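Local coordinates for inositol dehydrogenase (Lactobacillus casei, PDB 4MKX), which probably oxidises scyllo-inositol with NAD as cofactor, as a Rossmann-fold sugar alcohol dehydrogenase of the Gfo/Idh/MocA family, at residues Ile113-Gln124 and Ala328-Leu339; Glu210-Gly218 and Ala344-Val353. All coordinates share one frame; numbering follows the deposited sequence.

Contact 1 (Ile113-Gln124 and Ala328-Leu339); sequences IGLDIEAIEHTQ and AEDGLQGTKAAL
Ile117, Ile120 and Leu332 form the apolar centre where a helix of the NAD-binding Rossmann domain packs antiparallel against a later one: the 117-124 and 328-339 parts of helices 117-128 and 328-347, whose axes come within 10.4 Å at 178°. Ile117 is a knob in a hole lined by Leu332, Thr335, Lys336 and Leu339. Its CD1 lies 3.9 Å from Leu339 CD1, the two side chains running past each other in opposite senses, whereas Leu332 and Lys336 cross it at about a right angle. Ile120 divides its branches between two partners. CG2, anti to the backbone N, rests 3.8 Å from Leu332 CD1, and CD1 meets the CG2 methyl of Thr335 tip to tip. Ile113, in the preceding loop, reaches Ala328 CB with CD1, while its CG2 lies on the backbone of Gly331, where the absence of a side chain lets the chains come close.

Thr335 OG1 donates to Gly114 O (2.9 Å) and accepts from a water that also bridges Ile113 N and Gly331 O, which ties the loop to the helix. Where 113-124 ends, beside the start of helix 328-347, the extended Gln124 side chain sends NE2 to Glu329 OE1 at 3.1 Å; the carboxylate oxygen lies close to the amide plane, but the hydrogen bond is bent, with 139° at the hydrogen. Glu329 is itself steadied by Gln333, whose NE2 donates almost straight to OE2 at 2.8 Å.

Contact 2 (Glu210-Gly218 and Ala344-Val353); sequences EIDKVWAIG and AFEKNDIVQV
Val214 and Val351 make an antiparallel hydrogen-bonded pair, binding the short C-terminal strand 351-352 to the edge of strand 211-218. Val214 N donates to Val351 O (3.0 Å), and Val351 N returns the bond to Val214 O. Val353 N extends the ladder to Asp212 O. The tight part is the face that carries Val214: its CG2 packs 4.0 Å from Ala344 CB, its CG1 meets Val353 CG2, and Ile211 CG2 lies 3.8 Å from that same valine methyl.

Trp215 bonds to the turn that follows the helix. With CG anti to the backbone N (chi1 -179°), its indole NE1 reaches Asn348 OD1 at 2.8 Å, ring and amide nearly coplanar, and Ile217 CG2 lies over one ring face, offset toward the rim. Asn348, with positive phi, is the C-prime residue of a Schellman motif. The looser side carries Lys213, which lies beside the exposed Gln352 and touches Ile350 CG2 with CB. At the Phe345 end a water joins Ala216 O to Phe345 O.

A classic beta bulge at Asp212 and Lys213 faces Gln240 of strand 234-241, on the other side of strand 211-219. Helix 328-347 covers the Val214 face, and Trp215 packs on Trp215 of the second subunit.

Helix 328-347 is common to both contacts: its first turns serve contact 1, and its last turn belongs to contact 2. Their centres lie about 18 Å apart, yet they touch where Ala337 meets Ile211 and Val353, and Lys336 also packs on Val353. Along the chain the segments alternate, 113-124, 210-218, 328-339 and 344-353: after most of the mixed sheet is built the chain returns to the Rossmann domain, and helix 328-347 then runs from there back to the sheet, which strand 351-352 completes at its edge within this chain. That helix therefore joins the two domains, while contact 2 also borders the second subunit.

Contact 1 (Ile113-Gln124 and Ala328-Leu339)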
loop_
_atom_site.group_PDB
_atom_site.type_symbol
_atom_site.label_atom_id
_atom_site.label_comp_id
_atom_site.label_asym_id
_atom_site.label_seq_id
_atom_site.Cartn_x
_atom_site.Cartn_y
_atom_site.Cartn_z
ATOM N N ILE A 113 -20.010 -2.442 30.925
ATOM C CA ILE A 113 -21.287 -2.692 31.594
ATOM C C ILE A 113 -21.304 -2.048 32.979
ATOM O O ILE A 113 -22.332 -1.539 33.437
ATOM C CB ILE A 113 -21.610 -4.206 31.651
ATOM C CG1 ILE A 113 -23.060 -4.441 32.085
ATOM C CG2 ILE A 113 -20.620 -4.981 32.546
ATOM C CD1 ILE A 113 -23.520 -5.859 31.850
ATOM N N GLY A 114 -20.148 -2.055 33.632
ATOM C CA GLY A 114 -20.015 -1.519 34.971
ATOM C C GLY A 114 -18.562 -1.639 35.385
ATOM O O GLY A 114 -17.726 -2.096 34.593
ATOM N N LEU A 115 -18.260 -1.242 36.617
ATOM C CA LEU A 115 -16.874 -1.150 37.075
ATOM C C LEU A 115 -16.531 -2.111 38.211
ATOM O O LEU A 115 -15.355 -2.424 38.446
ATOM C CB LEU A 115 -16.582 0.281 37.520
ATOM C CG LEU A 115 -16.897 1.315 36.445
ATOM C CD1 LEU A 115 -16.806 2.713 37.002
ATOM C CD2 LEU A 115 -15.954 1.141 35.273
ATOM N N ASP A 116 -17.555 -2.558 38.922
ATOM C CA ASP A 116 -17.373 -3.404 40.098
ATOM C C ASP A 116 -17.939 -4.785 39.823
ATOM O O ASP A 116 -19.115 -4.915 39.502
ATOM C CB ASP A 116 -18.091 -2.785 41.295
ATOM C CG ASP A 116 -18.049 -3.676 42.521
ATOM O OD1 ASP A 116 -17.033 -3.643 43.246
ATOM O OD2 ASP A 116 -19.028 -4.409 42.754
ATOM N N ILE A 117 -17.095 -5.806 39.943
ATOM C CA ILE A 117 -17.475 -7.187 39.651
ATOM C C ILE A 117 -18.713 -7.647 40.441
ATOM O O ILE A 117 -19.607 -8.277 39.885
ATOM C CB ILE A 117 -16.326 -8.155 39.972
ATOM C CG1 ILE A 117 -15.036 -7.723 39.270
ATOM C CG2 ILE A 117 -16.702 -9.575 39.574
ATOM C CD1 ILE A 117 -15.078 -7.901 37.774
ATOM N N GLU A 118 -18.743 -7.356 41.737
ATOM C CA GLU A 118 -19.873 -7.760 42.573
ATOM C C GLU A 118 -21.164 -7.109 42.072
ATOM O O GLU A 118 -22.185 -7.778 41.905
ATOM C CB GLU A 118 -19.632 -7.390 44.047
ATOM C CG GLU A 118 -20.833 -7.686 44.954
ATOM C CD GLU A 118 -20.610 -7.274 46.398
ATOM O OE1 GLU A 118 -19.517 -6.754 46.715
ATOM O OE2 GLU A 118 -21.535 -7.471 47.216
ATOM N N ALA A 119 -21.112 -5.803 41.836
ATOM C CA ALA A 119 -22.267 -5.078 41.323
ATOM C C ALA A 119 -22.693 -5.591 39.947
ATOM O O ALA A 119 -23.887 -5.652 39.644
ATOM C CB ALA A 119 -21.993 -3.583 41.293
ATOM N N ILE A 120 -21.729 -5.955 39.103
ATOM C CA ILE A 120 -22.065 -6.515 37.794
ATOM C C ILE A 120 -22.847 -7.835 37.903
ATOM O O ILE A 120 -23.816 -8.059 37.170
ATOM C CB ILE A 120 -20.817 -6.690 36.896
ATOM C CG1 ILE A 120 -20.191 -5.332 36.583
ATOM C CG2 ILE A 120 -21.190 -7.403 35.608
ATOM C CD1 ILE A 120 -18.828 -5.437 35.845
ATOM N N GLU A 121 -22.457 -8.697 38.838
ATOM C CA GLU A 121 -23.165 -9.963 39.000
ATOM C C GLU A 121 -24.603 -9.752 39.491
ATOM O O GLU A 121 -25.501 -10.509 39.124
ATOM C CB GLU A 121 -22.379 -10.912 39.915
ATOM C CG GLU A 121 -20.990 -11.218 39.356
ATOM C CD GLU A 121 -20.352 -12.455 39.959
ATOM O OE1 GLU A 121 -20.963 -13.067 40.860
ATOM O OE2 GLU A 121 -19.240 -12.816 39.522
ATOM N N HIS A 122 -24.819 -8.704 40.280
ATOM C CA HIS A 122 -26.168 -8.352 40.726
ATOM C C HIS A 122 -27.013 -7.985 39.513
ATOM O O HIS A 122 -28.168 -8.393 39.392
ATOM C CB HIS A 122 -26.118 -7.177 41.701
ATOM C CG HIS A 122 -27.456 -6.782 42.249
ATOM N ND1 HIS A 122 -28.283 -5.873 41.622
ATOM C CD2 HIS A 122 -28.100 -7.155 43.383
ATOM C CE1 HIS A 122 -29.383 -5.713 42.338
ATOM N NE2 HIS A 122 -29.296 -6.479 43.411
ATOM N N THR A 123 -26.421 -7.234 38.593
ATOM C CA THR A 123 -27.127 -6.851 37.371
ATOM C C THR A 123 -27.383 -8.039 36.447
ATOM O O THR A 123 -28.439 -8.125 35.824
ATOM C CB THR A 123 -26.377 -5.731 36.634
ATOM O OG1 THR A 123 -26.317 -4.582 37.487
ATOM C CG2 THR A 123 -27.091 -5.356 35.328
ATOM N N GLN A 124 -26.418 -8.950 36.346
ATOM C CA GLN A 124 -26.628 -10.177 35.594
ATOM C C GLN A 124 -27.874 -10.917 36.067
ATOM O O GLN A 124 -28.612 -11.466 35.255
ATOM C CB GLN A 124 -25.420 -11.092 35.705
ATOM C CG GLN A 124 -24.262 -10.661 34.832
ATOM C CD GLN A 124 -23.088 -11.595 34.963
ATOM O OE1 GLN A 124 -22.378 -11.566 35.965
ATOM N NE2 GLN A 124 -22.883 -12.440 33.957
ATOM N N ALA A 328 -24.426 -9.915 28.855
ATOM C CA ALA A 328 -23.895 -9.311 30.061
ATOM C C ALA A 328 -22.571 -9.974 30.408
ATOM O O ALA A 328 -21.708 -9.347 31.012
ATOM C CB ALA A 328 -24.872 -9.471 31.203
ATOM N N GLU A 329 -22.425 -11.237 30.021
ATOM C CA GLU A 329 -21.202 -11.987 30.296
ATOM C C GLU A 329 -20.039 -11.452 29.473
ATOM O O GLU A 329 -18.907 -11.419 29.946
ATOM C CB GLU A 329 -21.391 -13.476 29.998
ATOM C CG GLU A 329 -20.148 -14.341 30.287
ATOM C CD GLU A 329 -19.863 -14.499 31.774
ATOM O OE1 GLU A 329 -20.776 -14.255 32.587
ATOM O OE2 GLU A 329 -18.725 -14.869 32.135
ATOM N N ASP A 330 -20.309 -11.056 28.233
ATOM C CA ASP A 330 -19.266 -10.419 27.433
ATOM C C ASP A 330 -18.848 -9.132 28.124
ATOM O O ASP A 330 -17.674 -8.763 28.130
ATOM C CB ASP A 330 -19.777 -10.129 26.022
ATOM C CG ASP A 330 -20.024 -11.389 25.227
ATOM O OD1 ASP A 330 -19.182 -12.304 25.296
ATOM O OD2 ASP A 330 -21.057 -11.477 24.531
ATOM N N GLY A 331 -19.815 -8.451 28.727
ATOM C CA GLY A 331 -19.527 -7.259 29.496
ATOM C C GLY A 331 -18.704 -7.513 30.744
ATOM O O GLY A 331 -17.728 -6.806 31.004
ATOM N N LEU A 332 -19.122 -8.495 31.539
ATOM C CA LEU A 332 -18.382 -8.862 32.746
ATOM C C LEU A 332 -16.931 -9.212 32.450
ATOM O O LEU A 332 -16.022 -8.703 33.115
ATOM C CB LEU A 332 -19.055 -10.045 33.440
ATOM C CG LEU A 332 -18.271 -10.660 34.606
ATOM C CD1 LEU A 332 -18.149 -9.667 35.750
ATOM C CD2 LEU A 332 -18.940 -11.938 35.056
ATOM N N GLN A 333 -16.716 -10.089 31.474
ATOM C CA GLN A 333 -15.352 -10.521 31.161
ATOM C C GLN A 333 -14.490 -9.383 30.643
ATOM O O GLN A 333 -13.287 -9.332 30.930
ATOM C CB GLN A 333 -15.343 -11.677 30.171
ATOM C CG GLN A 333 -15.986 -12.956 30.701
ATOM C CD GLN A 333 -15.292 -13.513 31.933
ATOM O OE1 GLN A 333 -14.125 -13.218 32.201
ATOM N NE2 GLN A 333 -16.017 -14.322 32.695
ATOM N N GLY A 334 -15.090 -8.474 29.882
ATOM C CA GLY A 334 -14.358 -7.312 29.403
ATOM C C GLY A 334 -13.863 -6.463 30.559
ATOM O O GLY A 334 -12.717 -6.029 30.591
ATOM N N THR A 335 -14.727 -6.237 31.539
ATOM C CA THR A 335 -14.353 -5.427 32.685
ATOM C C THR A 335 -13.319 -6.158 33.540
ATOM O O THR A 335 -12.355 -5.560 34.020
ATOM C CB THR A 335 -15.586 -5.090 33.529
ATOM O OG1 THR A 335 -16.283 -4.014 32.900
ATOM C CG2 THR A 335 -15.181 -4.660 34.912
ATOM N N LYS A 336 -13.509 -7.461 33.696
ATOM C CA LYS A 336 -12.608 -8.254 34.524
ATOM C C LYS A 336 -11.185 -8.231 33.976
ATOM O O LYS A 336 -10.240 -7.997 34.727
ATOM C CB LYS A 336 -13.098 -9.693 34.616
ATOM C CG LYS A 336 -12.259 -10.563 35.532
ATOM C CD LYS A 336 -12.712 -12.015 35.481
ATOM C CE LYS A 336 -14.082 -12.159 36.086
ATOM N NZ LYS A 336 -14.127 -11.456 37.396
ATOM N N ALA A 337 -11.047 -8.470 32.676
ATOM C CA ALA A 337 -9.718 -8.490 32.046
ATOM C C ALA A 337 -9.075 -7.118 32.128
ATOM O O ALA A 337 -7.870 -7.007 32.367
ATOM C CB ALA A 337 -9.794 -8.974 30.602
ATOM N N ALA A 338 -9.866 -6.071 31.932
ATOM C CA ALA A 338 -9.336 -4.716 32.028
ATOM C C ALA A 338 -8.842 -4.398 33.441
ATOM O O ALA A 338 -7.793 -3.778 33.617
ATOM C CB ALA A 338 -10.377 -3.692 31.558
ATOM N N LEU A 339 -9.599 -4.815 34.454
ATOM C CA LEU A 339 -9.148 -4.669 35.834
ATOM C C LEU A 339 -7.854 -5.437 36.090
ATOM O O LEU A 339 -6.978 -4.964 36.804
ATOM C CB LEU A 339 -10.231 -5.161 36.795
ATOM C CG LEU A 339 -11.488 -4.298 36.820
ATOM C CD1 LEU A 339 -12.526 -4.942 37.711
ATOM C CD2 LEU A 339 -11.154 -2.895 37.309
HETATM O O HOH W 1 -17.703 -4.190 30.358
#

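Contact 2 (Glu210-Gly218 and Ala344-Val353)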
loop_
_atom_site.group_PDB
_atom_site.type_symbol
_atom_site.label_atom_id
_atom_site.label_comp_id
_atom_site.label_asym_id
_atom_site.label_seq_id
_atom_site.Cartn_x
_atom_site.Cartn_y
_atom_site.Cartn_z
ATOM N N GLU A 210 -11.091 -17.587 26.759
ATOM C CA GLU A 210 -10.934 -16.571 27.806
ATOM C C GLU A 210 -9.455 -16.251 28.058
ATOM O O GLU A 210 -8.578 -17.036 27.708
ATOM C CB GLU A 210 -11.548 -17.010 29.140
ATOM C CG GLU A 210 -13.055 -17.260 29.132
ATOM C CD GLU A 210 -13.855 -16.119 28.547
ATOM O OE1 GLU A 210 -13.591 -14.940 28.891
ATOM O OE2 GLU A 210 -14.779 -16.416 27.753
ATOM N N ILE A 211 -9.205 -15.103 28.684
ATOM C CA ILE A 211 -7.838 -14.676 29.018
ATOM C C ILE A 211 -7.448 -15.213 30.396
ATOM O O ILE A 211 -8.188 -15.031 31.367
ATOM C CB ILE A 211 -7.720 -13.143 29.011
ATOM C CG1 ILE A 211 -8.040 -12.597 27.610
ATOM C CG2 ILE A 211 -6.329 -12.704 29.457
ATOM C CD1 ILE A 211 -8.622 -11.202 27.604
ATOM N N ASP A 212 -6.280 -15.854 30.478
ATOM C CA ASP A 212 -5.835 -16.492 31.719
ATOM C C ASP A 212 -4.960 -15.572 32.559
ATOM O O ASP A 212 -5.321 -15.203 33.670
ATOM C CB ASP A 212 -5.092 -17.794 31.420
ATOM C CG ASP A 212 -4.719 -18.559 32.685
ATOM O OD1 ASP A 212 -5.441 -18.429 33.696
ATOM O OD2 ASP A 212 -3.711 -19.288 32.661
ATOM N N LYS A 213 -3.793 -15.201 32.041
ATOM C CA LYS A 213 -2.936 -14.315 32.810
ATOM C C LYS A 213 -2.345 -13.215 31.949
ATOM O O LYS A 213 -2.214 -13.377 30.740
ATOM C CB LYS A 213 -1.844 -15.087 33.552
ATOM C CG LYS A 213 -1.011 -15.983 32.681
ATOM C CD LYS A 213 0.004 -16.759 33.527
ATOM C CE LYS A 213 -0.669 -17.852 34.324
ATOM N NZ LYS A 213 0.264 -18.501 35.288
ATOM N N VAL A 214 -2.032 -12.095 32.587
ATOM C CA VAL A 214 -1.598 -10.892 31.890
ATOM C C VAL A 214 -0.455 -10.207 32.625
ATOM O O VAL A 214 -0.302 -10.334 33.846
ATOM C CB VAL A 214 -2.752 -9.866 31.768
ATOM C CG1 VAL A 214 -3.965 -10.489 31.096
ATOM C CG2 VAL A 214 -3.142 -9.324 33.131
ATOM N N TRP A 215 0.367 -9.490 31.870
ATOM C CA TRP A 215 1.319 -8.552 32.444
ATOM C C TRP A 215 1.166 -7.294 31.615
ATOM O O TRP A 215 0.982 -7.377 30.406
ATOM C CB TRP A 215 2.755 -9.089 32.348
ATOM C CG TRP A 215 3.799 -8.180 32.952
ATOM C CD1 TRP A 215 3.686 -7.431 34.093
ATOM C CD2 TRP A 215 5.116 -7.932 32.442
ATOM N NE1 TRP A 215 4.851 -6.738 34.320
ATOM C CE2 TRP A 215 5.739 -7.013 33.312
ATOM C CE3 TRP A 215 5.820 -8.387 31.323
ATOM C CZ2 TRP A 215 7.046 -6.560 33.112
ATOM C CZ3 TRP A 215 7.119 -7.935 31.121
ATOM C CH2 TRP A 215 7.719 -7.028 32.013
ATOM N N ALA A 216 1.206 -6.137 32.261
ATOM C CA ALA A 216 1.060 -4.871 31.565
ATOM C C ALA A 216 2.080 -3.892 32.099
ATOM O O ALA A 216 2.370 -3.850 33.311
ATOM C CB ALA A 216 -0.358 -4.312 31.714
ATOM N N ILE A 217 2.645 -3.116 31.185
ATOM C CA ILE A 217 3.581 -2.063 31.538
ATOM C C ILE A 217 3.174 -0.781 30.830
ATOM O O ILE A 217 2.343 -0.790 29.929
ATOM C CB ILE A 217 5.045 -2.427 31.183
ATOM C CG1 ILE A 217 5.225 -2.638 29.677
ATOM C CG2 ILE A 217 5.500 -3.673 31.935
ATOM C CD1 ILE A 217 6.663 -3.066 29.315
ATOM N N GLY A 218 3.744 0.332 31.249
ATOM C CA GLY A 218 3.354 1.591 30.667
ATOM C C GLY A 218 4.314 2.686 31.017
ATOM O O GLY A 218 5.211 2.506 31.845
ATOM N N ALA A 344 -2.076 -5.629 37.077
ATOM C CA ALA A 344 -0.757 -6.058 36.627
ATOM C C ALA A 344 0.166 -4.866 36.436
ATOM O O ALA A 344 1.350 -4.931 36.752
ATOM C CB ALA A 344 -0.869 -6.866 35.346
ATOM N N PHE A 345 -0.372 -3.776 35.907
ATOM C CA PHE A 345 0.418 -2.570 35.743
ATOM C C PHE A 345 0.860 -1.948 37.078
ATOM O O PHE A 345 2.015 -1.556 37.231
ATOM C CB PHE A 345 -0.327 -1.532 34.910
ATOM C CG PHE A 345 0.304 -0.189 34.973
ATOM C CD1 PHE A 345 1.492 0.055 34.301
ATOM C CD2 PHE A 345 -0.255 0.819 35.741
ATOM C CE1 PHE A 345 2.103 1.287 34.380
ATOM C CE2 PHE A 345 0.352 2.057 35.823
ATOM C CZ PHE A 345 1.532 2.289 35.140
ATOM N N GLU A 346 -0.048 -1.853 38.041
ATOM C CA GLU A 346 0.301 -1.236 39.321
ATOM C C GLU A 346 1.271 -2.093 40.128
ATOM O O GLU A 346 2.156 -1.569 40.798
ATOM C CB GLU A 346 -0.963 -0.922 40.138
ATOM C CG GLU A 346 -1.828 0.154 39.512
ATOM C CD GLU A 346 -3.142 0.349 40.241
ATOM O OE1 GLU A 346 -3.396 -0.387 41.220
ATOM O OE2 GLU A 346 -3.922 1.235 39.827
ATOM N N LYS A 347 1.120 -3.409 40.047
ATOM C CA LYS A 347 2.002 -4.321 40.769
ATOM C C LYS A 347 3.290 -4.583 40.007
ATOM O O LYS A 347 4.275 -5.044 40.587
ATOM C CB LYS A 347 1.302 -5.660 41.012
ATOM C CG LYS A 347 0.152 -5.594 42.014
ATOM C CD LYS A 347 -0.444 -6.976 42.260
ATOM C CE LYS A 347 -1.095 -7.047 43.633
ATOM N NZ LYS A 347 -2.112 -5.968 43.814
ATOM N N ASN A 348 3.279 -4.277 38.709
ATOM C CA ASN A 348 4.334 -4.717 37.784
ATOM C C ASN A 348 4.634 -6.212 37.951
ATOM O O ASN A 348 5.781 -6.613 38.193
ATOM C CB ASN A 348 5.607 -3.858 37.910
ATOM C CG ASN A 348 6.510 -3.956 36.677
ATOM O OD1 ASN A 348 6.273 -4.767 35.785
ATOM N ND2 ASN A 348 7.556 -3.138 36.636
ATOM N N ASP A 349 3.592 -7.030 37.821
ATOM C CA ASP A 349 3.710 -8.475 37.943
ATOM C C ASP A 349 2.599 -9.160 37.158
ATOM O O ASP A 349 1.617 -8.522 36.763
ATOM C CB ASP A 349 3.640 -8.871 39.427
ATOM C CG ASP A 349 4.160 -10.277 39.692
ATOM O OD1 ASP A 349 4.825 -10.859 38.811
ATOM O OD2 ASP A 349 3.912 -10.798 40.802
ATOM N N ILE A 350 2.755 -10.455 36.926
ATOM C CA ILE A 350 1.748 -11.241 36.229
ATOM C C ILE A 350 0.520 -11.408 37.125
ATOM O O ILE A 350 0.644 -11.731 38.310
ATOM C CB ILE A 350 2.316 -12.612 35.819
ATOM C CG1 ILE A 350 3.416 -12.436 34.764
ATOM C CG2 ILE A 350 1.237 -13.500 35.253
ATOM C CD1 ILE A 350 4.323 -13.639 34.658
ATOM N N VAL A 351 -0.658 -11.155 36.569
ATOM C CA VAL A 351 -1.908 -11.298 37.317
ATOM C C VAL A 351 -2.800 -12.327 36.625
ATOM O O VAL A 351 -2.906 -12.328 35.399
ATOM C CB VAL A 351 -2.618 -9.950 37.423
ATOM C CG1 VAL A 351 -4.016 -10.111 38.019
ATOM C CG2 VAL A 351 -1.797 -9.002 38.264
ATOM N N GLN A 352 -3.435 -13.211 37.401
ATOM C CA GLN A 352 -4.390 -14.164 36.842
ATOM C C GLN A 352 -5.757 -13.504 36.839
ATOM O O GLN A 352 -6.184 -12.964 37.857
ATOM C CB GLN A 352 -4.434 -15.464 37.657
ATOM C CG GLN A 352 -3.119 -16.251 37.649
ATOM C CD GLN A 352 -3.305 -17.717 37.274
ATOM O OE1 GLN A 352 -4.092 -18.051 36.388
ATOM N NE2 GLN A 352 -2.579 -18.598 37.955
ATOM N N VAL A 353 -6.427 -13.531 35.693
ATOM C CA VAL A 353 -7.676 -12.799 35.514
ATOM C C VAL A 353 -8.787 -13.322 36.434
ATOM O O VAL A 353 -9.542 -12.542 37.010
ATOM C CB VAL A 353 -8.147 -12.846 34.058
ATOM C CG1 VAL A 353 -9.485 -12.151 33.909
ATOM C CG2 VAL A 353 -7.122 -12.182 33.151
HETATM O O HOH W 2 4.007 -2.422 35.228
#